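Local coordinates for SalCYP truncation (Salinispora tropica, PDB 7ABB), which is a cytochrome P450, a mostly helical heme-binding protein, modelled here as a truncated form with heme c bound in its core, at residues Ser47-Ile52 with Gln329-Ala334; Asp155-Ile160 with Gln187-Arg192; Ala159-Met164 with Gly236-Val241. One frame throughout, in Å; residues are numbered along the deposited sequence.

Contact 1 (Ser47-Ile52 with Gln329-Ala334); sequences STYEGI and QNPHIA. With HEC (heme c), chain B.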
loop_
_atom_site.group_PDB
_atom_site.type_symbol
_atom_site.label_atom_id
_atom_site.label_comp_id
_atom_site.label_asym_id
_atom_site.label_seq_id
_atom_site.Cartn_x
_atom_site.Cartn_y
_atom_site.Cartn_z
ATOM N N SER A 47 -14.325 -10.872 -9.215
ATOM C CA SER A 47 -13.923 -10.025 -10.333
ATOM C C SER A 47 -14.725 -8.743 -10.502
ATOM O O SER A 47 -14.468 -7.999 -11.467
ATOM C CB SER A 47 -14.006 -10.812 -11.638
ATOM O OG SER A 47 -15.360 -11.120 -11.937
ATOM N N THR A 48 -15.674 -8.451 -9.619
ATOM C CA THR A 48 -16.502 -7.261 -9.751
ATOM C C THR A 48 -16.261 -6.311 -8.591
ATOM O O THR A 48 -15.919 -6.735 -7.478
ATOM C CB THR A 48 -18.013 -7.597 -9.835
ATOM O OG1 THR A 48 -18.523 -8.054 -8.562
ATOM C CG2 THR A 48 -18.285 -8.643 -10.869
ATOM N N TYR A 49 -16.482 -5.023 -8.864
ATOM C CA TYR A 49 -16.393 -4.005 -7.826
ATOM C C TYR A 49 -17.420 -4.272 -6.739
ATOM O O TYR A 49 -17.074 -4.304 -5.554
ATOM C CB TYR A 49 -16.614 -2.630 -8.439
ATOM C CG TYR A 49 -16.637 -1.501 -7.462
ATOM C CD1 TYR A 49 -15.465 -0.873 -7.085
ATOM C CD2 TYR A 49 -17.831 -1.034 -6.929
ATOM C CE1 TYR A 49 -15.467 0.195 -6.178
ATOM C CE2 TYR A 49 -17.850 0.035 -6.034
ATOM C CZ TYR A 49 -16.673 0.649 -5.664
ATOM O OH TYR A 49 -16.704 1.704 -4.787
ATOM N N GLU A 50 -18.689 -4.453 -7.124
ATOM C CA GLU A 50 -19.718 -4.603 -6.088
ATOM C C GLU A 50 -19.489 -5.879 -5.282
ATOM O O GLU A 50 -19.685 -5.886 -4.047
ATOM C CB GLU A 50 -21.120 -4.553 -6.693
ATOM C CG GLU A 50 -21.480 -5.723 -7.561
ATOM C CD GLU A 50 -22.945 -5.696 -8.026
ATOM O OE1 GLU A 50 -23.844 -5.434 -7.197
ATOM O OE2 GLU A 50 -23.202 -5.940 -9.219
ATOM N N GLY A 51 -19.028 -6.951 -5.934
ATOM C CA GLY A 51 -18.817 -8.205 -5.220
ATOM C C GLY A 51 -17.623 -8.133 -4.288
ATOM O O GLY A 51 -17.657 -8.618 -3.149
ATOM N N ILE A 52 -16.549 -7.525 -4.750
ATOM C CA ILE A 52 -15.382 -7.375 -3.891
ATOM C C ILE A 52 -15.675 -6.443 -2.722
ATOM O O ILE A 52 -15.288 -6.725 -1.568
ATOM C CB ILE A 52 -14.218 -6.889 -4.753
ATOM C CG1 ILE A 52 -13.746 -8.060 -5.613
ATOM C CG2 ILE A 52 -13.105 -6.340 -3.887
ATOM C CD1 ILE A 52 -12.805 -7.677 -6.720
ATOM N N GLN A 329 -16.617 9.840 -11.653
ATOM C CA GLN A 329 -16.954 8.910 -10.580
ATOM C C GLN A 329 -15.735 8.041 -10.342
ATOM O O GLN A 329 -15.401 7.189 -11.167
ATOM C CB GLN A 329 -18.174 8.057 -10.933
ATOM C CG GLN A 329 -19.438 8.867 -11.182
ATOM C CD GLN A 329 -19.776 9.802 -10.031
ATOM O OE1 GLN A 329 -19.630 9.444 -8.862
ATOM N NE2 GLN A 329 -20.231 11.008 -10.360
ATOM N N ASN A 330 -15.065 8.241 -9.217
ATOM C CA ASN A 330 -13.890 7.442 -8.886
ATOM C C ASN A 330 -14.003 6.912 -7.463
ATOM O O ASN A 330 -13.194 7.246 -6.579
ATOM C CB ASN A 330 -12.603 8.238 -9.068
ATOM C CG ASN A 330 -11.392 7.373 -8.940
ATOM O OD1 ASN A 330 -11.498 6.147 -8.904
ATOM N ND2 ASN A 330 -10.212 8.000 -8.850
ATOM N N PRO A 331 -14.957 6.055 -7.222
ATOM C CA PRO A 331 -15.129 5.428 -5.907
ATOM C C PRO A 331 -14.203 4.229 -5.721
ATOM O O PRO A 331 -14.620 3.157 -5.286
ATOM C CB PRO A 331 -16.602 5.019 -5.929
ATOM C CG PRO A 331 -16.776 4.599 -7.344
ATOM C CD PRO A 331 -16.032 5.633 -8.149
ATOM N N HIS A 332 -12.924 4.417 -6.037
ATOM C CA HIS A 332 -12.005 3.292 -6.022
ATOM C C HIS A 332 -11.810 2.794 -4.586
ATOM O O HIS A 332 -12.066 3.499 -3.604
ATOM C CB HIS A 332 -10.665 3.692 -6.634
ATOM C CG HIS A 332 -9.871 4.621 -5.777
ATOM N ND1 HIS A 332 -9.207 4.181 -4.652
ATOM C CD2 HIS A 332 -9.690 5.963 -5.824
ATOM C CE1 HIS A 332 -8.615 5.208 -4.067
ATOM N NE2 HIS A 332 -8.898 6.301 -4.751
ATOM N N ILE A 333 -11.345 1.552 -4.484
ATOM C CA ILE A 333 -10.990 0.954 -3.193
ATOM C C ILE A 333 -9.518 0.539 -3.184
ATOM O O ILE A 333 -9.170 -0.583 -2.802
ATOM C CB ILE A 333 -11.910 -0.232 -2.842
ATOM C CG1 ILE A 333 -11.977 -1.275 -3.973
ATOM C CG2 ILE A 333 -13.301 0.271 -2.549
ATOM C CD1 ILE A 333 -12.505 -2.612 -3.516
ATOM N N ALA A 334 -8.633 1.449 -3.594
ATOM C CA ALA A 334 -7.206 1.179 -3.555
ATOM C C ALA A 334 -6.734 0.829 -2.167
ATOM O O ALA A 334 -5.687 0.186 -2.017
ATOM C CB ALA A 334 -6.434 2.393 -4.045
HETATM FE FE HEC B . -2.210 -0.129 4.061
HETATM C CHA HEC B . -4.350 -2.490 5.362
HETATM C CHB HEC B . -3.429 -0.839 0.940
HETATM C CHC HEC B . -0.114 2.246 2.749
HETATM C CHD HEC B . -0.748 0.303 7.106
HETATM N NA HEC B . -3.581 -1.406 3.317
HETATM C C1A HEC B . -4.411 -2.283 4.016
HETATM C C2A HEC B . -5.334 -2.961 3.129
HETATM C C3A HEC B . -5.066 -2.475 1.903
HETATM C C4A HEC B . -3.988 -1.522 2.002
HETATM C CMA HEC B . -5.732 -2.859 0.569
HETATM C CAA HEC B . -6.441 -3.999 3.532
HETATM C CBA HEC B . -5.953 -5.443 3.564
HETATM C CGA HEC B . -7.109 -6.367 3.908
HETATM O O1A HEC B . -6.795 -7.567 4.082
HETATM O O2A HEC B . -8.267 -5.880 3.992
HETATM N NB HEC B . -1.801 0.528 2.208
HETATM C C1B HEC B . -2.447 0.144 1.047
HETATM C C2B HEC B . -1.936 0.953 -0.018
HETATM C C3B HEC B . -1.041 1.821 0.489
HETATM C C4B HEC B . -0.921 1.556 1.881
HETATM C CMB HEC B . -2.453 0.788 -1.461
HETATM C CAB HEC B . -0.171 2.888 -0.124
HETATM C CBB HEC B . -0.531 3.329 -1.505
HETATM N NC HEC B . -0.697 1.021 4.797
HETATM C C1C HEC B . -0.030 2.000 4.097
HETATM C C2C HEC B . 0.817 2.728 5.003
HETATM C C3C HEC B . 0.653 2.208 6.241
HETATM C C4C HEC B . -0.286 1.119 6.106
HETATM C CMC HEC B . 1.699 3.903 4.579
HETATM C CAC HEC B . 1.318 2.557 7.583
HETATM C CBC HEC B . 1.971 3.926 7.767
HETATM N ND HEC B . -2.484 -0.957 5.857
HETATM C C1D HEC B . -1.750 -0.607 6.990
HETATM C C2D HEC B . -2.245 -1.372 8.089
HETATM C C3D HEC B . -3.344 -2.241 7.587
HETATM C C4D HEC B . -3.444 -1.901 6.184
HETATM C CMD HEC B . -1.707 -1.309 9.524
HETATM C CAD HEC B . -4.192 -3.255 8.374
HETATM C CBD HEC B . -5.430 -2.538 8.858
HETATM C CGD HEC B . -6.357 -3.516 9.554
HETATM O O1D HEC B . -7.281 -3.064 10.263
HETATM O O2D HEC B . -6.145 -4.733 9.382
#

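Contact 2 (Asp155-Ile160 with Gln187-Arg192); sequences DHLLAI and QEYVRR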
loop_
_atom_site.group_PDB
_atom_site.type_symbol
_atom_site.label_atom_id
_atom_site.label_comp_id
_atom_site.label_asym_id
_atom_site.label_seq_id
_atom_site.Cartn_x
_atom_site.Cartn_y
_atom_site.Cartn_z
ATOM N N ASP A 155 19.199 3.689 7.778
ATOM C CA ASP A 155 20.013 2.839 6.918
ATOM C C ASP A 155 19.846 1.374 7.296
ATOM O O ASP A 155 19.769 0.506 6.420
ATOM C CB ASP A 155 21.485 3.260 6.991
ATOM C CG ASP A 155 21.750 4.616 6.339
ATOM O OD1 ASP A 155 21.050 4.971 5.372
ATOM O OD2 ASP A 155 22.672 5.326 6.796
ATOM N N HIS A 156 19.748 1.082 8.596
ATOM C CA HIS A 156 19.554 -0.293 9.038
ATOM C C HIS A 156 18.218 -0.834 8.543
ATOM O O HIS A 156 18.145 -1.925 7.968
ATOM C CB HIS A 156 19.632 -0.356 10.563
ATOM C CG HIS A 156 19.560 -1.742 11.122
ATOM N ND1 HIS A 156 18.450 -2.222 11.787
ATOM C CD2 HIS A 156 20.470 -2.745 11.136
ATOM C CE1 HIS A 156 18.682 -3.462 12.183
ATOM N NE2 HIS A 156 19.896 -3.805 11.795
ATOM N N LEU A 157 17.149 -0.066 8.743
ATOM C CA LEU A 157 15.828 -0.525 8.349
ATOM C C LEU A 157 15.698 -0.577 6.835
ATOM O O LEU A 157 15.018 -1.463 6.305
ATOM C CB LEU A 157 14.752 0.381 8.949
ATOM C CG LEU A 157 14.616 0.351 10.478
ATOM C CD1 LEU A 157 13.450 1.227 10.864
ATOM C CD2 LEU A 157 14.452 -1.065 10.985
ATOM N N LEU A 158 16.344 0.347 6.120
ATOM C CA LEU A 158 16.300 0.283 4.664
ATOM C C LEU A 158 16.924 -1.014 4.166
ATOM O O LEU A 158 16.415 -1.639 3.229
ATOM C CB LEU A 158 17.022 1.492 4.071
ATOM C CG LEU A 158 16.904 1.690 2.567
ATOM C CD1 LEU A 158 15.503 2.043 2.180
ATOM C CD2 LEU A 158 17.827 2.801 2.131
ATOM N N ALA A 159 18.024 -1.439 4.799
ATOM C CA ALA A 159 18.683 -2.685 4.423
ATOM C C ALA A 159 17.775 -3.887 4.658
ATOM O O ALA A 159 17.754 -4.825 3.854
ATOM C CB ALA A 159 19.986 -2.836 5.210
ATOM N N ILE A 160 17.029 -3.887 5.763
ATOM C CA ILE A 160 16.070 -4.962 6.007
ATOM C C ILE A 160 15.014 -4.981 4.908
ATOM O O ILE A 160 14.707 -6.029 4.328
ATOM C CB ILE A 160 15.433 -4.802 7.398
ATOM C CG1 ILE A 160 16.501 -4.996 8.481
ATOM C CG2 ILE A 160 14.287 -5.798 7.574
ATOM C CD1 ILE A 160 15.993 -4.804 9.908
ATOM N N GLN A 187 12.537 -8.473 13.625
ATOM C CA GLN A 187 11.980 -8.880 14.912
ATOM C C GLN A 187 12.850 -8.402 16.065
ATOM O O GLN A 187 12.335 -7.933 17.084
ATOM C CB GLN A 187 11.821 -10.395 14.959
ATOM C CG GLN A 187 10.790 -10.911 13.994
ATOM C CD GLN A 187 10.586 -12.402 14.124
ATOM O OE1 GLN A 187 11.510 -13.187 13.919
ATOM N NE2 GLN A 187 9.375 -12.801 14.477
ATOM N N GLU A 188 14.174 -8.516 15.922
ATOM C CA GLU A 188 15.071 -8.011 16.958
ATOM C C GLU A 188 14.941 -6.500 17.086
ATOM O O GLU A 188 14.943 -5.958 18.197
ATOM C CB GLU A 188 16.517 -8.397 16.642
ATOM C CG GLU A 188 17.003 -9.643 17.352
ATOM C CD GLU A 188 17.223 -9.425 18.844
ATOM O OE1 GLU A 188 17.466 -8.271 19.257
ATOM O OE2 GLU A 188 17.152 -10.413 19.604
ATOM N N TYR A 189 14.816 -5.805 15.955
ATOM C CA TYR A 189 14.691 -4.353 15.990
ATOM C C TYR A 189 13.464 -3.916 16.786
ATOM O O TYR A 189 13.557 -3.048 17.657
ATOM C CB TYR A 189 14.641 -3.787 14.571
ATOM C CG TYR A 189 14.558 -2.286 14.586
ATOM C CD1 TYR A 189 15.702 -1.513 14.707
ATOM C CD2 TYR A 189 13.337 -1.639 14.518
ATOM C CE1 TYR A 189 15.631 -0.143 14.733
ATOM C CE2 TYR A 189 13.262 -0.255 14.529
ATOM C CZ TYR A 189 14.417 0.481 14.654
ATOM O OH TYR A 189 14.338 1.849 14.679
ATOM N N VAL A 190 12.299 -4.508 16.508
ATOM C CA VAL A 190 11.098 -4.076 17.227
ATOM C C VAL A 190 11.175 -4.456 18.703
ATOM O O VAL A 190 10.665 -3.722 19.557
ATOM C CB VAL A 190 9.806 -4.627 16.591
ATOM C CG1 VAL A 190 9.695 -4.197 15.123
ATOM C CG2 VAL A 190 9.714 -6.125 16.742
ATOM N N ARG A 191 11.807 -5.594 19.031
ATOM C CA ARG A 191 12.030 -5.949 20.433
ATOM C C ARG A 191 12.879 -4.895 21.123
ATOM O O ARG A 191 12.583 -4.480 22.251
ATOM C CB ARG A 191 12.718 -7.309 20.529
ATOM C CG ARG A 191 11.791 -8.479 20.420
ATOM C CD ARG A 191 12.360 -9.699 21.127
ATOM N NE ARG A 191 13.583 -10.173 20.487
ATOM C CZ ARG A 191 13.613 -10.955 19.413
ATOM N NH1 ARG A 191 12.484 -11.361 18.848
ATOM N NH2 ARG A 191 14.775 -11.332 18.901
ATOM N N ARG A 192 13.946 -4.455 20.457
ATOM C CA ARG A 192 14.802 -3.424 21.028
ATOM C C ARG A 192 14.065 -2.095 21.153
ATOM O O ARG A 192 14.291 -1.355 22.119
ATOM C CB ARG A 192 16.074 -3.268 20.189
ATOM C CG ARG A 192 17.100 -4.402 20.342
ATOM C CD ARG A 192 18.373 -4.089 19.548
ATOM N NE ARG A 192 19.513 -4.946 19.893
ATOM C CZ ARG A 192 20.168 -5.745 19.045
ATOM N NH1 ARG A 192 21.197 -6.466 19.483
ATOM N NH2 ARG A 192 19.820 -5.829 17.764
#

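Contact 3 (Ala159-Met164 with Gly236-Val241); sequences AINVAM and GVDSTV. With HEC (heme c), chain B.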
loop_
_atom_site.group_PDB
_atom_site.type_symbol
_atom_site.label_atom_id
_atom_site.label_comp_id
_atom_site.label_asym_id
_atom_site.label_seq_id
_atom_site.Cartn_x
_atom_site.Cartn_y
_atom_site.Cartn_z
ATOM N N ALA A 159 18.024 -1.439 4.799
ATOM C CA ALA A 159 18.683 -2.685 4.423
ATOM C C ALA A 159 17.775 -3.887 4.658
ATOM O O ALA A 159 17.754 -4.825 3.854
ATOM C CB ALA A 159 19.986 -2.836 5.210
ATOM N N ILE A 160 17.029 -3.887 5.763
ATOM C CA ILE A 160 16.070 -4.962 6.007
ATOM C C ILE A 160 15.014 -4.981 4.908
ATOM O O ILE A 160 14.707 -6.029 4.328
ATOM C CB ILE A 160 15.433 -4.802 7.398
ATOM C CG1 ILE A 160 16.501 -4.996 8.481
ATOM C CG2 ILE A 160 14.287 -5.798 7.574
ATOM C CD1 ILE A 160 15.993 -4.804 9.908
ATOM N N ASN A 161 14.445 -3.814 4.611
ATOM C CA ASN A 161 13.378 -3.730 3.622
ATOM C C ASN A 161 13.851 -4.223 2.257
ATOM O O ASN A 161 13.153 -4.986 1.582
ATOM C CB ASN A 161 12.882 -2.291 3.535
ATOM C CG ASN A 161 11.847 -2.099 2.457
ATOM O OD1 ASN A 161 12.178 -2.054 1.275
ATOM N ND2 ASN A 161 10.595 -1.970 2.852
ATOM N N VAL A 162 15.045 -3.802 1.839
ATOM C CA VAL A 162 15.573 -4.201 0.532
ATOM C C VAL A 162 15.814 -5.705 0.480
ATOM O O VAL A 162 15.520 -6.362 -0.526
ATOM C CB VAL A 162 16.857 -3.406 0.226
ATOM C CG1 VAL A 162 17.599 -4.000 -0.974
ATOM C CG2 VAL A 162 16.512 -1.942 -0.017
ATOM N N ALA A 163 16.378 -6.277 1.546
ATOM C CA ALA A 163 16.596 -7.719 1.576
ATOM C C ALA A 163 15.281 -8.479 1.449
ATOM O O ALA A 163 15.225 -9.543 0.826
ATOM C CB ALA A 163 17.317 -8.113 2.864
ATOM N N MET A 164 14.208 -7.938 2.028
ATOM C CA MET A 164 12.914 -8.599 1.933
ATOM C C MET A 164 12.374 -8.540 0.511
ATOM O O MET A 164 11.844 -9.531 0.003
ATOM C CB MET A 164 11.931 -7.964 2.912
ATOM C CG MET A 164 12.282 -8.248 4.359
ATOM S SD MET A 164 11.012 -7.709 5.522
ATOM C CE MET A 164 11.594 -8.481 7.013
ATOM N N GLY A 236 3.958 -0.407 5.623
ATOM C CA GLY A 236 4.081 1.022 5.457
ATOM C C GLY A 236 5.076 1.549 4.436
ATOM O O GLY A 236 5.219 2.768 4.379
ATOM N N VAL A 237 5.755 0.707 3.654
ATOM C CA VAL A 237 6.737 1.192 2.678
ATOM C C VAL A 237 6.377 0.814 1.240
ATOM O O VAL A 237 6.176 1.696 0.403
ATOM C CB VAL A 237 8.147 0.681 2.998
ATOM C CG1 VAL A 237 9.139 1.273 2.026
ATOM C CG2 VAL A 237 8.551 1.036 4.427
ATOM N N ASP A 238 6.312 -0.487 0.932
ATOM C CA ASP A 238 6.400 -0.912 -0.466
ATOM C C ASP A 238 5.206 -0.439 -1.289
ATOM O O ASP A 238 5.373 -0.003 -2.440
ATOM C CB ASP A 238 6.540 -2.423 -0.550
ATOM C CG ASP A 238 7.848 -2.947 0.037
ATOM O OD1 ASP A 238 8.775 -2.163 0.350
ATOM O OD2 ASP A 238 7.953 -4.183 0.162
ATOM N N SER A 239 3.991 -0.554 -0.763
ATOM C CA SER A 239 2.838 -0.124 -1.549
ATOM C C SER A 239 2.901 1.360 -1.874
ATOM O O SER A 239 2.531 1.775 -2.986
ATOM C CB SER A 239 1.539 -0.407 -0.821
ATOM O OG SER A 239 1.193 -1.764 -0.910
ATOM N N THR A 240 3.328 2.183 -0.912
ATOM C CA THR A 240 3.462 3.620 -1.149
ATOM C C THR A 240 4.537 3.891 -2.191
ATOM O O THR A 240 4.317 4.664 -3.129
ATOM C CB THR A 240 3.775 4.361 0.162
ATOM O OG1 THR A 240 2.793 4.006 1.146
ATOM C CG2 THR A 240 3.731 5.859 -0.029
ATOM N N VAL A 241 5.703 3.252 -2.045
ATOM C CA VAL A 241 6.789 3.426 -3.006
ATOM C C VAL A 241 6.311 3.049 -4.400
ATOM O O VAL A 241 6.572 3.767 -5.370
ATOM C CB VAL A 241 8.017 2.587 -2.600
ATOM C CG1 VAL A 241 9.051 2.528 -3.756
ATOM C CG2 VAL A 241 8.658 3.139 -1.360
HETATM FE FE HEC B . -2.210 -0.129 4.061
HETATM C CHA HEC B . -4.350 -2.490 5.362
HETATM C CHB HEC B . -3.429 -0.839 0.940
HETATM C CHC HEC B . -0.114 2.246 2.749
HETATM C CHD HEC B . -0.748 0.303 7.106
HETATM N NA HEC B . -3.581 -1.406 3.317
HETATM C C1A HEC B . -4.411 -2.283 4.016
HETATM C C2A HEC B . -5.334 -2.961 3.129
HETATM C C3A HEC B . -5.066 -2.475 1.903
HETATM C C4A HEC B . -3.988 -1.522 2.002
HETATM C CMA HEC B . -5.732 -2.859 0.569
HETATM C CAA HEC B . -6.441 -3.999 3.532
HETATM C CBA HEC B . -5.953 -5.443 3.564
HETATM C CGA HEC B . -7.109 -6.367 3.908
HETATM O O1A HEC B . -6.795 -7.567 4.082
HETATM O O2A HEC B . -8.267 -5.880 3.992
HETATM N NB HEC B . -1.801 0.528 2.208
HETATM C C1B HEC B . -2.447 0.144 1.047
HETATM C C2B HEC B . -1.936 0.953 -0.018
HETATM C C3B HEC B . -1.041 1.821 0.489
HETATM C C4B HEC B . -0.921 1.556 1.881
HETATM C CMB HEC B . -2.453 0.788 -1.461
HETATM C CAB HEC B . -0.171 2.888 -0.124
HETATM C CBB HEC B . -0.531 3.329 -1.505
HETATM N NC HEC B . -0.697 1.021 4.797
HETATM C C1C HEC B . -0.030 2.000 4.097
HETATM C C2C HEC B . 0.817 2.728 5.003
HETATM C C3C HEC B . 0.653 2.208 6.241
HETATM C C4C HEC B . -0.286 1.119 6.106
HETATM C CMC HEC B . 1.699 3.903 4.579
HETATM C CAC HEC B . 1.318 2.557 7.583
HETATM C CBC HEC B . 1.971 3.926 7.767
HETATM N ND HEC B . -2.484 -0.957 5.857
HETATM C C1D HEC B . -1.750 -0.607 6.990
HETATM C C2D HEC B . -2.245 -1.372 8.089
HETATM C C3D HEC B . -3.344 -2.241 7.587
HETATM C C4D HEC B . -3.444 -1.901 6.184
HETATM C CMD HEC B . -1.707 -1.309 9.524
HETATM C CAD HEC B . -4.192 -3.255 8.374
HETATM C CBD HEC B . -5.430 -2.538 8.858
HETATM C CGD HEC B . -6.357 -3.516 9.554
HETATM O O1D HEC B . -7.281 -3.064 10.263
HETATM O O2D HEC B . -6.145 -4.733 9.382
HETATM O O HOH W 1 9.736 -5.569 1.706
#

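Contact 1 (Ser47-Ile52 with Gln329-Ala334)
Tyr-49 and Ile-52, on the first turn of helix 49-56, reach across to Pro-331 and Ile-333. Just ahead of them Thr-48 is the N-cap: its OG1 accepts from Gly-51 N at 2.9 Å, a short hydroxyl side chain being well placed to cap an amide of the first turn. Tyr-49 has CG anti to its own backbone N (chi1 176°), which carries the hydroxyl end across to Pro-331. Its OH donates to Pro-331 O at 2.6 Å, in the carbonyl plane, with a C=O...donor angle of 146°. The same hydroxyl lies against Pro-331 CB (3.5 Å), so a long aromatic with a polar end serves both a turn carbonyl and an apolar ring. Tyr-49 CE1 also meets Ile-333 CG2 obliquely at 4.2 Å. One residue after Gly-51, Ile-52 turns its CG2 branch onto Ile-333 CD1 at 3.8 Å, an apolar meeting of beta-branched chains that also packs on Ala-310. Pro-331 centres an inverse gamma turn. Beyond it His-332 ND1 accepts from Ala-334 N within the ring plane, and Ala-334 O approaches heme c CMB. Asn-330 touches Glu-274 and Arg-277, whose spacing fits the ExxR motif of P450s, consistent with 329-334 belonging to the meander that runs into the heme-binding loop.

Contact 2 (Asp155-Ile160 with Gln187-Arg192)
In the pair of helices 154-165 and 182-199, which probably correspond to the F and G helices of the P450 fold, Leu-157 lays a methyl group on the ring of Tyr-189. This is a CH-pi contact: Leu-157 CD2 stands 3.6 Å from the centroid of the Tyr-189 ring and only 7° off its normal. The two side chains cross at about a right angle, and the second branch, Leu-157 CD1, lies farther along the ring at 4.0 Å from Tyr-189 OH. Leucine suits the place because its forked end covers both the ring centre and the phenol end. Tyr-189 swings its ring away from its own backbone N (chi1 -178°); its OH is hydrogen-bonded to Asp-153, just before helix 154-165, and its ring meets Trp-149 edge-to-face. His-156 passes alongside in the opposite sense, ND1 4.1 Å from Tyr-189 CD1, and its own ring meets Phe-177. On helix 182-199 itself, Glu-188 OE2 takes Arg-191 NH2 at 2.6 Å, met from above the carboxylate plane, while Arg-192 is a longer, purely electrostatic partner of Glu-188 OE1. A leucine methyl centred on a tyrosine face is thus the apolar seam of what are probably the F and G helices.

Contact 3 (Ala159-Met164 with Gly236-Val241)
A water donates to Asp-238 OD2 at 2.7 Å, the shortest polar bond here, while the other oxygen of that carboxylate is taken by Asn-161 across the contact. The same water also donates, weakly, to Asn-161 O at 3.5 Å, bridging carboxylate and helix backbone. The direct bond runs from Asn-161 ND2 to Asp-238 OD1, 3.1 Å long with an N-H...acceptor angle of 157°. It arrives on the syn side of the oxygen, 33° out of the carboxylate plane, yet stays close to the plane of the amide that donates it. Amide and carboxylate planes are 85° apart, so the two flat groups meet almost perpendicularly. The Asn-161 side chain extends opposite its own main-chain nitrogen, and this directs the amide toward the start of helix 238-253. Val-237 backs the same amide, its CB 3.6 Å from Asn-161 ND2: a compact apolar branch beside a nitrogen one of whose two hydrogens goes to Asp-238 OD1. Helix 238-253 begins at the join with helix 222-235, and the sequence AGVDST is consistent with the kink motif of the long central helix of P450s. Residues before and after Asp-238 meet the heme: Thr-240 OG1 is 3.4 Å from heme c CAB, Ser-239 CB lies near C3B, and Gly-236 O lies near the methyl CMC, the lack of a side chain suiting Gly-236 to its place close by heme c CAC. The chemistry implies a directional, polar link: asparagine, neutral and a donor, joins helix 154-165 to the acid of the kink without a salt bridge, and a water completes the bridge.

How the contacts relate
Contacts 2 and 3 both use helix 154-165, where their segments overlap at Ala-159 and Ile-160, and their centres are about 12 Å apart: His-156 and Leu-157 face helix 182-199, while Asn-161, one turn later, faces the start of helix 238-253. Contact 1 lies across the chain's centre, about 26 Å from contact 3 between centres, and joins a helix to a loop. It is partly buried, whereas the other two are buried. Contacts 1 and 3 both touch heme c, contact 1 through Ala-334, contact 3 through Gly-236, Ser-239 and Thr-240. Contact 2, farthest from the chain's centre, is apolar across its helices; contact 3, nearest it and beside the heme, is polar; contact 1 mixes both.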